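PDB 5B87: cysteine desulfurase from Thermococcus onnurineus, which probably catalyses the transfer of sulfur from L-cysteine to a sulfur carrier, releasing L-alanine, with pyridoxal 5'-phosphate as cofactor. Local coordinates for residues B[66-71]-B[287-292]; B[124-129]-B[173-178]; B[368-373]-B[390-395]. All coordinates share one frame; numbering follows the deposited sequence.

Contact 1: residues B[66-71]-B[287-292]; sequences NVHRGV and GTPNIG. With PLP (pyridoxal-5'-phosphate), chain C.
Asn66 and Thr288 meet through a side-chain hydrogen bond at the phosphate end of a pyridoxal 5'-phosphate site, in the fold-type I architecture of class-V aminotransferases. Thr288 can be followed atom by atom. Thr288 CB lies 3.3 Å from PLP O3P, beside the phosphate. With OG1 anti to the carbonyl carbon and beside the backbone N (chi1 -56°), hydroxyl and amide are brought to the same oxygen: Thr288 OG1 donates to PLP O3P over 2.7 Å, and Thr288 N reaches that atom at an equal distance with an almost straight N-H...O angle of 170°. Thr288 OG1 also accepts from Asn66 ND2 (3.0 Å, 164°), a bond that runs close to the amide plane. Donating and accepting at once should fix the turn of the hydroxyl. The other branch, Thr288 CG2, rests against the amide of Asn66, 3.5 Å from Asn66 OD1.

The rotation of that amide is set from both ends. Asn66 ND2 has a second acceptor in Ala44 O of the second subunit, while Val67 N gives its hydrogen to Asn66 OD1 in the carbonyl plane, on a lone pair, at 2.7 Å. Ser107, Ser233, His235 and Gln213 of the second subunit also hydrogen-bond PLP, so the site spans the dimer interface. Beyond the polar pair the contact turns apolar: Val67 directs one methyl to each of two partners, Val67 CG2 meeting the Pro289 ring at CD, 4.1 Å away, and Val67 CG1 reaching Ile291 CD1 tip to tip at 4.0 Å.

Contact 2: residues B[124-129]-B[173-178]; sequences GDKIVT and KGAKLV
Ile127 pairs with Leu177, and Val128 with Val178, in parallel register, joining strand 126-129 to strand 177-181. Two backbone hydrogen bonds carry the pairing. Lys126 O accepts from Lys176 N at 3.0 Å, the donor lying in the carbonyl plane. Two residues further on the first strand, Val128 N donates to Leu177 O over 3.0 Å at 163°, nearly in line with the C=O bond. Val128 O receives a CA-H...O contact from Val178 CA at 3.1 Å. The backbone of Ile127 is bonded on its other side to Lys151 and Glu153, so strand 126-129 has partners on both edges.

Where direct pairing stops, a water takes over: it accepts from Lys126 N at 2.8 Å and donates to Gly174 O at 2.9 Å, satisfying Lys126 N at the start of its strand and Gly174 O in the loop that leads into the other. The charged ends look outside the two segments. Lys126, bent at chi2 and chi3, lays its CD over Ala175 and bonds through NZ to Lys171 O in the last turn of helix 165-172. Asp125 OD2 accepts from Lys122 N; Lys176 NZ stays 4.8 Å from Asp125 OD2, too far for a salt bridge, and makes a weak hydrogen bond to Ile120 O.

On one face of the sheet Ile127 and Leu177 lie side by side, both against Phe121. On the other, Val128 touches Val178, and Val128 CG1 is modelled only 3.4 Å from Ala175 CB, a closeness that is doubtful because Val128 has an eclipsed chi1 of -2°. Parallel neighbours whose connection runs through helices and the flanking strand 151-154 belong to the alpha/beta layout of the large mixed sheet in fold-type I pyridoxal-phosphate enzymes.

Contact 3: residues B[368-373]-B[390-395]; sequences IMVRSG and VRASFH. With ALA (alanine), chain F.
Arg371 and Arg391 form an antiparallel hydrogen-bonded pair; the axes of strand segments 371-373 and 390-393 approach to 4.6 Å, their directions 149° from each other. This is the middle of the smaller, four-stranded mixed sheet, three of whose strands come from the C-terminal part of the class-V aminotransferase chain. The evidence is a reciprocal pair of bonds: Arg371 N to Arg391 O at 3.1 Å and Arg391 N to Arg371 O at 2.6 Å.

Both arginine side chains leave the same face side by side, their guanidinium planes turned 55° apart, with Asp41 bridging them by salt bridges to Arg371 NH1 and Arg391 NH2. That shared carboxylate should offset the nearby like charges. The chain of Arg391 bends at chi3 (72°), bringing the guanidinium edge to the carboxylate of a bound alanine, probably the reaction product. The grip is two-pronged and nearly straight: Arg391 NH1 donates to alanine OXT at 3.1 Å and Arg391 NH2 to alanine O at 3.0 Å, with the carboxylate carbon in the guanidinium plane. Asn185 O takes a further bond from Arg391 NH1.

A leucine in place of Arg391 would probably leave the alanine carboxylate without this double hold and Asp41 OD1 without its arginine mate.

Val390 and Ser372 lie on the opposite face, where Ser372 OG bonds His357; Val370 CG2 packs against Ala392, and Val370 CG1 lies 3.6 Å from Val390 CG2.

Contacts 1 and 3 are buried, with polar groups turned to a bound ligand; contact 2 is only partly buried and away from the annotated sites. Chemistry follows place: contact 1 joins a loop to a helix start without strand pairing, contact 3 pairs antiparallel strands of the smaller sheet, and contact 2 pairs parallel strands of the larger one, finished by a water. Within one chain contacts 1 and 3 stay about 17 Å apart at their nearest atoms, yet the dimer unites them: Val67 O of contact 1 accepts from Arg371 NH2 of the second subunit. No other protein chain touches contact 2.

Contact 1: residues B[66-71]-B[287-292]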
loop_
_atom_site.group_PDB
_atom_site.type_symbol
_atom_site.label_atom_id
_atom_site.label_comp_id
_atom_site.label_asym_id
_atom_site.label_seq_id
_atom_site.Cartn_x
_atom_site.Cartn_y
_atom_site.Cartn_z
ATOM N N ASN B 66 -5.187 -9.956 -11.909
ATOM C CA ASN B 66 -3.852 -9.665 -11.380
ATOM C C ASN B 66 -2.903 -9.456 -12.592
ATOM O O ASN B 66 -3.248 -9.777 -13.718
ATOM C CB ASN B 66 -3.363 -10.814 -10.504
ATOM C CG ASN B 66 -2.422 -10.377 -9.434
ATOM O OD1 ASN B 66 -1.645 -9.443 -9.641
ATOM N ND2 ASN B 66 -2.480 -11.032 -8.264
ATOM N N VAL B 67 -1.715 -8.994 -12.311
ATOM C CA VAL B 67 -0.720 -8.781 -13.317
ATOM C C VAL B 67 0.251 -9.941 -13.542
ATOM O O VAL B 67 -0.135 -11.066 -13.705
ATOM C CB VAL B 67 -0.006 -7.443 -13.110
ATOM C CG1 VAL B 67 -0.974 -6.301 -13.305
ATOM C CG2 VAL B 67 0.614 -7.367 -11.742
ATOM N N HIS B 68 1.529 -9.647 -13.580
ATOM C CA HIS B 68 2.552 -10.642 -13.882
ATOM C C HIS B 68 2.253 -11.399 -15.194
ATOM O O HIS B 68 2.424 -12.588 -15.252
ATOM C CB HIS B 68 2.880 -11.658 -12.757
ATOM C CG HIS B 68 2.363 -11.323 -11.382
ATOM N ND1 HIS B 68 2.599 -10.123 -10.748
ATOM C CD2 HIS B 68 1.699 -12.090 -10.481
ATOM C CE1 HIS B 68 2.060 -10.146 -9.541
ATOM N NE2 HIS B 68 1.513 -11.331 -9.350
ATOM N N ARG B 69 1.806 -10.697 -16.228
ATOM C CA ARG B 69 1.531 -11.245 -17.562
ATOM C C ARG B 69 0.895 -12.636 -17.761
ATOM O O ARG B 69 1.290 -13.384 -18.638
ATOM C CB ARG B 69 2.795 -11.161 -18.437
ATOM C CG ARG B 69 3.010 -9.847 -19.177
ATOM C CD ARG B 69 1.802 -9.435 -19.995
ATOM N NE ARG B 69 2.139 -8.549 -21.099
ATOM C CZ ARG B 69 3.083 -8.815 -21.987
ATOM N NH1 ARG B 69 3.772 -9.933 -21.882
ATOM N NH2 ARG B 69 3.340 -7.981 -22.976
ATOM N N GLY B 70 -0.106 -12.972 -16.970
ATOM C CA GLY B 70 -0.807 -14.224 -17.131
ATOM C C GLY B 70 -1.359 -14.207 -18.533
ATOM O O GLY B 70 -1.671 -13.170 -19.067
ATOM N N VAL B 71 -1.482 -15.359 -19.131
ATOM C CA VAL B 71 -1.895 -15.485 -20.527
ATOM C C VAL B 71 -3.296 -15.014 -20.836
ATOM O O VAL B 71 -3.596 -14.588 -21.956
ATOM C CB VAL B 71 -1.744 -16.948 -20.940
ATOM C CG1 VAL B 71 -2.386 -17.204 -22.307
ATOM C CG2 VAL B 71 -0.257 -17.240 -20.927
ATOM N N GLY B 287 4.750 -8.872 -3.868
ATOM C CA GLY B 287 3.378 -9.291 -3.896
ATOM C C GLY B 287 2.491 -8.483 -4.838
ATOM O O GLY B 287 2.957 -7.608 -5.498
ATOM N N THR B 288 1.215 -8.820 -4.924
ATOM C CA THR B 288 0.263 -8.114 -5.773
ATOM C C THR B 288 0.296 -6.618 -5.510
ATOM O O THR B 288 0.062 -6.156 -4.388
ATOM C CB THR B 288 -1.181 -8.666 -5.563
ATOM O OG1 THR B 288 -1.146 -10.077 -5.810
ATOM C CG2 THR B 288 -2.188 -7.998 -6.484
ATOM N N PRO B 289 0.578 -5.827 -6.504
ATOM C CA PRO B 289 0.629 -4.389 -6.268
ATOM C C PRO B 289 -0.746 -3.776 -6.256
ATOM O O PRO B 289 -1.684 -4.431 -6.617
ATOM C CB PRO B 289 1.470 -3.883 -7.418
ATOM C CG PRO B 289 1.370 -4.911 -8.454
ATOM C CD PRO B 289 1.073 -6.210 -7.822
ATOM N N ASN B 290 -0.859 -2.544 -5.805
ATOM C CA ASN B 290 -2.119 -1.850 -5.793
ATOM C C ASN B 290 -2.376 -1.433 -7.218
ATOM O O ASN B 290 -2.135 -0.341 -7.607
ATOM C CB ASN B 290 -2.099 -0.663 -4.861
ATOM C CG ASN B 290 -3.434 0.010 -4.752
ATOM O OD1 ASN B 290 -4.386 -0.398 -5.322
ATOM N ND2 ASN B 290 -3.486 1.037 -4.002
ATOM N N ILE B 291 -2.874 -2.369 -7.987
ATOM C CA ILE B 291 -3.153 -2.184 -9.374
ATOM C C ILE B 291 -4.105 -1.053 -9.606
ATOM O O ILE B 291 -3.836 -0.211 -10.384
ATOM C CB ILE B 291 -3.641 -3.485 -10.035
ATOM C CG1 ILE B 291 -2.593 -4.563 -9.924
ATOM C CG2 ILE B 291 -3.965 -3.282 -11.492
ATOM C CD1 ILE B 291 -3.142 -5.947 -9.964
ATOM N N GLY B 292 -5.205 -1.059 -8.905
ATOM C CA GLY B 292 -6.185 -0.035 -9.023
ATOM C C GLY B 292 -5.639 1.318 -8.705
ATOM O O GLY B 292 -5.925 2.240 -9.378
HETATM N N1 PLP C . 0.317 -16.490 0.163
HETATM C C2 PLP C . -0.538 -17.102 -0.649
HETATM C C2A PLP C . -0.885 -18.517 -0.180
HETATM C C3 PLP C . -1.090 -16.513 -1.841
HETATM O O3 PLP C . -1.997 -17.134 -2.766
HETATM C C4 PLP C . -0.713 -15.245 -2.127
HETATM C C4A PLP C . -1.291 -14.636 -3.491
HETATM C C5 PLP C . 0.225 -14.614 -1.315
HETATM C C6 PLP C . 0.668 -15.238 -0.162
HETATM C C5A PLP C . 0.652 -13.205 -1.583
HETATM O O4P PLP C . -0.534 -12.361 -1.435
HETATM P P PLP C . -0.434 -10.916 -2.232
HETATM O O1P PLP C . -1.729 -10.236 -2.169
HETATM O O2P PLP C . 0.690 -10.257 -1.584
HETATM O O3P PLP C . 0.108 -10.973 -3.648
#

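Contact 2: residues B[124-129]-B[173-178]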
loop_
_atom_site.group_PDB
_atom_site.type_symbol
_atom_site.label_atom_id
_atom_site.label_comp_id
_atom_site.label_asym_id
_atom_site.label_seq_id
_atom_site.Cartn_x
_atom_site.Cartn_y
_atom_site.Cartn_z
ATOM N N GLY B 124 29.813 6.603 12.970
ATOM C CA GLY B 124 30.503 7.844 12.711
ATOM C C GLY B 124 30.134 8.517 11.416
ATOM O O GLY B 124 30.662 9.547 11.086
ATOM N N ASP B 125 29.219 7.928 10.678
ATOM C CA ASP B 125 28.799 8.509 9.426
ATOM C C ASP B 125 27.790 9.598 9.690
ATOM O O ASP B 125 27.280 9.712 10.778
ATOM C CB ASP B 125 28.327 7.444 8.451
ATOM C CG ASP B 125 29.471 6.813 7.706
ATOM O OD1 ASP B 125 30.549 7.395 7.696
ATOM O OD2 ASP B 125 29.307 5.748 7.118
ATOM N N LYS B 126 27.537 10.417 8.698
ATOM C CA LYS B 126 26.656 11.535 8.892
ATOM C C LYS B 126 25.534 11.729 7.909
ATOM O O LYS B 126 25.730 11.740 6.729
ATOM C CB LYS B 126 27.491 12.782 8.927
ATOM C CG LYS B 126 26.713 14.045 9.091
ATOM C CD LYS B 126 27.204 15.060 8.106
ATOM C CE LYS B 126 28.061 16.088 8.762
ATOM N NZ LYS B 126 28.948 16.708 7.774
ATOM N N ILE B 127 24.347 11.886 8.450
ATOM C CA ILE B 127 23.168 12.124 7.688
ATOM C C ILE B 127 22.856 13.546 7.968
ATOM O O ILE B 127 22.887 13.958 9.118
ATOM C CB ILE B 127 22.012 11.222 8.142
ATOM C CG1 ILE B 127 22.333 9.782 7.803
ATOM C CG2 ILE B 127 20.724 11.547 7.399
ATOM C CD1 ILE B 127 21.349 8.820 8.415
ATOM N N VAL B 128 22.584 14.304 6.914
ATOM C CA VAL B 128 22.025 15.625 7.112
ATOM C C VAL B 128 20.639 15.832 6.462
ATOM O O VAL B 128 20.377 15.419 5.322
ATOM C CB VAL B 128 23.007 16.752 6.783
ATOM C CG1 VAL B 128 24.375 16.235 6.373
ATOM C CG2 VAL B 128 22.450 17.745 5.782
ATOM N N THR B 129 19.784 16.503 7.229
ATOM C CA THR B 129 18.457 16.852 6.827
ATOM C C THR B 129 18.155 18.342 7.178
ATOM O O THR B 129 19.039 19.090 7.614
ATOM C CB THR B 129 17.451 15.857 7.420
ATOM O OG1 THR B 129 16.220 16.012 6.711
ATOM C CG2 THR B 129 17.202 16.074 8.926
ATOM N N LYS B 173 29.360 18.764 3.288
ATOM C CA LYS B 173 30.727 18.374 3.018
ATOM C C LYS B 173 31.092 16.924 3.288
ATOM O O LYS B 173 31.475 16.202 2.374
ATOM C CB LYS B 173 31.700 19.295 3.712
ATOM C CG LYS B 173 33.140 19.013 3.359
ATOM C CD LYS B 173 33.768 20.177 2.640
ATOM C CE LYS B 173 34.548 19.692 1.454
ATOM N NZ LYS B 173 34.817 20.788 0.510
ATOM N N GLY B 174 30.981 16.495 4.522
ATOM C CA GLY B 174 31.318 15.128 4.832
ATOM C C GLY B 174 30.114 14.249 5.065
ATOM O O GLY B 174 30.136 13.389 5.916
ATOM N N ALA B 175 29.058 14.463 4.305
ATOM C CA ALA B 175 27.861 13.678 4.492
ATOM C C ALA B 175 27.748 12.477 3.595
ATOM O O ALA B 175 28.080 12.496 2.431
ATOM C CB ALA B 175 26.612 14.536 4.405
ATOM N N LYS B 176 27.257 11.423 4.195
ATOM C CA LYS B 176 27.027 10.189 3.527
ATOM C C LYS B 176 25.701 10.259 2.778
ATOM O O LYS B 176 25.574 9.786 1.684
ATOM C CB LYS B 176 26.994 9.088 4.575
ATOM C CG LYS B 176 26.989 7.683 4.045
ATOM C CD LYS B 176 28.213 7.397 3.237
ATOM C CE LYS B 176 28.828 6.072 3.609
ATOM N NZ LYS B 176 28.949 5.242 2.393
ATOM N N LEU B 177 24.727 10.870 3.401
ATOM C CA LEU B 177 23.364 11.001 2.856
ATOM C C LEU B 177 22.734 12.329 3.260
ATOM O O LEU B 177 22.903 12.789 4.382
ATOM C CB LEU B 177 22.504 9.837 3.352
ATOM C CG LEU B 177 21.117 9.706 2.719
ATOM C CD1 LEU B 177 20.738 8.241 2.573
ATOM C CD2 LEU B 177 20.055 10.395 3.539
ATOM N N VAL B 178 22.039 12.948 2.324
ATOM C CA VAL B 178 21.250 14.153 2.582
ATOM C C VAL B 178 19.777 13.903 2.208
ATOM O O VAL B 178 19.500 13.413 1.144
ATOM C CB VAL B 178 21.801 15.316 1.776
ATOM C CG1 VAL B 178 21.057 16.595 2.100
ATOM C CG2 VAL B 178 23.272 15.479 2.077
HETATM O O HOH W 1 29.440 10.635 6.643
#

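Contact 3: residues B[368-373]-B[390-395]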
loop_
_atom_site.group_PDB
_atom_site.type_symbol
_atom_site.label_atom_id
_atom_site.label_comp_id
_atom_site.label_asym_id
_atom_site.label_seq_id
_atom_site.Cartn_x
_atom_site.Cartn_y
_atom_site.Cartn_z
ATOM N N ILE B 368 -15.978 25.650 5.551
ATOM C CA ILE B 368 -14.622 25.850 5.070
ATOM C C ILE B 368 -13.762 24.813 5.829
ATOM O O ILE B 368 -13.681 24.882 7.054
ATOM C CB ILE B 368 -14.132 27.271 5.348
ATOM C CG1 ILE B 368 -14.814 28.275 4.424
ATOM C CG2 ILE B 368 -12.616 27.396 5.207
ATOM C CD1 ILE B 368 -14.884 29.681 4.968
ATOM N N MET B 369 -13.138 23.887 5.072
ATOM C CA MET B 369 -12.308 22.830 5.601
ATOM C C MET B 369 -10.858 23.245 5.679
ATOM O O MET B 369 -10.183 23.516 4.670
ATOM C CB MET B 369 -12.391 21.535 4.735
ATOM C CG MET B 369 -13.781 21.054 4.313
ATOM S SD MET B 369 -14.944 20.585 5.582
ATOM C CE MET B 369 -15.812 22.100 5.926
ATOM N N VAL B 370 -10.340 23.225 6.889
ATOM C CA VAL B 370 -9.018 23.704 7.127
ATOM C C VAL B 370 -8.394 22.733 8.131
ATOM O O VAL B 370 -9.094 22.020 8.779
ATOM C CB VAL B 370 -9.208 25.162 7.588
ATOM C CG1 VAL B 370 -8.851 25.372 9.046
ATOM C CG2 VAL B 370 -8.501 26.120 6.685
ATOM N N ARG B 371 -7.085 22.636 8.214
ATOM C CA ARG B 371 -6.475 21.788 9.244
ATOM C C ARG B 371 -5.863 22.605 10.383
ATOM O O ARG B 371 -5.380 23.719 10.183
ATOM C CB ARG B 371 -5.426 20.841 8.670
ATOM C CG ARG B 371 -5.321 19.538 9.466
ATOM C CD ARG B 371 -5.049 18.311 8.609
ATOM N NE ARG B 371 -5.616 17.108 9.242
ATOM C CZ ARG B 371 -6.623 16.350 8.783
ATOM N NH1 ARG B 371 -7.220 16.582 7.624
ATOM N NH2 ARG B 371 -7.024 15.307 9.505
ATOM N N SER B 372 -5.851 22.015 11.567
ATOM C CA SER B 372 -5.245 22.644 12.728
ATOM C C SER B 372 -4.385 21.672 13.502
ATOM O O SER B 372 -4.666 20.473 13.550
ATOM C CB SER B 372 -6.326 23.206 13.613
ATOM O OG SER B 372 -7.154 22.165 14.073
ATOM N N GLY B 373 -3.270 22.174 14.015
ATOM C CA GLY B 373 -2.444 21.415 14.911
ATOM C C GLY B 373 -0.994 21.432 14.550
ATOM O O GLY B 373 -0.492 22.400 13.962
ATOM N N VAL B 390 -3.175 27.033 12.209
ATOM C CA VAL B 390 -4.299 26.603 11.443
ATOM C C VAL B 390 -3.756 26.728 10.016
ATOM O O VAL B 390 -2.988 27.609 9.708
ATOM C CB VAL B 390 -5.625 27.317 11.764
ATOM C CG1 VAL B 390 -5.474 28.492 12.691
ATOM C CG2 VAL B 390 -6.434 27.631 10.533
ATOM N N ARG B 391 -4.136 25.804 9.168
ATOM C CA ARG B 391 -3.607 25.757 7.841
ATOM C C ARG B 391 -4.598 25.618 6.723
ATOM O O ARG B 391 -5.387 24.731 6.689
ATOM C CB ARG B 391 -2.616 24.609 7.813
ATOM C CG ARG B 391 -1.776 24.452 6.589
ATOM C CD ARG B 391 -1.099 23.108 6.609
ATOM N NE ARG B 391 -2.032 22.035 6.375
ATOM C CZ ARG B 391 -1.724 20.756 6.401
ATOM N NH1 ARG B 391 -0.506 20.383 6.661
ATOM N NH2 ARG B 391 -2.635 19.862 6.171
ATOM N N ALA B 392 -4.487 26.521 5.776
ATOM C CA ALA B 392 -5.300 26.510 4.603
ATOM C C ALA B 392 -4.363 26.148 3.502
ATOM O O ALA B 392 -3.326 26.706 3.397
ATOM C CB ALA B 392 -5.904 27.858 4.346
ATOM N N SER B 393 -4.752 25.197 2.681
ATOM C CA SER B 393 -3.946 24.760 1.577
ATOM C C SER B 393 -4.805 24.648 0.353
ATOM O O SER B 393 -5.941 24.313 0.433
ATOM C CB SER B 393 -3.193 23.478 1.880
ATOM O OG SER B 393 -3.997 22.513 2.418
ATOM N N PHE B 394 -4.222 24.960 -0.772
ATOM C CA PHE B 394 -4.932 24.984 -2.002
ATOM C C PHE B 394 -4.495 24.053 -3.092
ATOM O O PHE B 394 -3.475 23.445 -3.065
ATOM C CB PHE B 394 -4.787 26.367 -2.631
ATOM C CG PHE B 394 -5.012 27.501 -1.702
ATOM C CD1 PHE B 394 -6.260 27.805 -1.246
ATOM C CD2 PHE B 394 -3.972 28.282 -1.316
ATOM C CE1 PHE B 394 -6.456 28.851 -0.392
ATOM C CE2 PHE B 394 -4.159 29.341 -0.469
ATOM C CZ PHE B 394 -5.402 29.621 -0.005
ATOM N N HIS B 395 -5.334 24.026 -4.091
ATOM C CA HIS B 395 -5.101 23.340 -5.303
ATOM C C HIS B 395 -5.752 24.113 -6.425
ATOM O O HIS B 395 -6.446 25.063 -6.188
ATOM C CB HIS B 395 -5.482 21.885 -5.281
ATOM C CG HIS B 395 -4.614 21.062 -6.169
ATOM N ND1 HIS B 395 -4.337 19.746 -5.934
ATOM C CD2 HIS B 395 -3.942 21.387 -7.287
ATOM C CE1 HIS B 395 -3.540 19.293 -6.871
ATOM N NE2 HIS B 395 -3.290 20.271 -7.705
HETATM N N ALA F . 1.510 15.376 5.187
HETATM C CA ALA F . 0.038 15.576 5.399
HETATM C C ALA F . -0.384 16.785 6.265
HETATM O O ALA F . -1.537 17.065 6.445
HETATM C CB ALA F . -0.731 14.317 5.884
HETATM O OXT ALA F . 0.376 17.413 6.714
#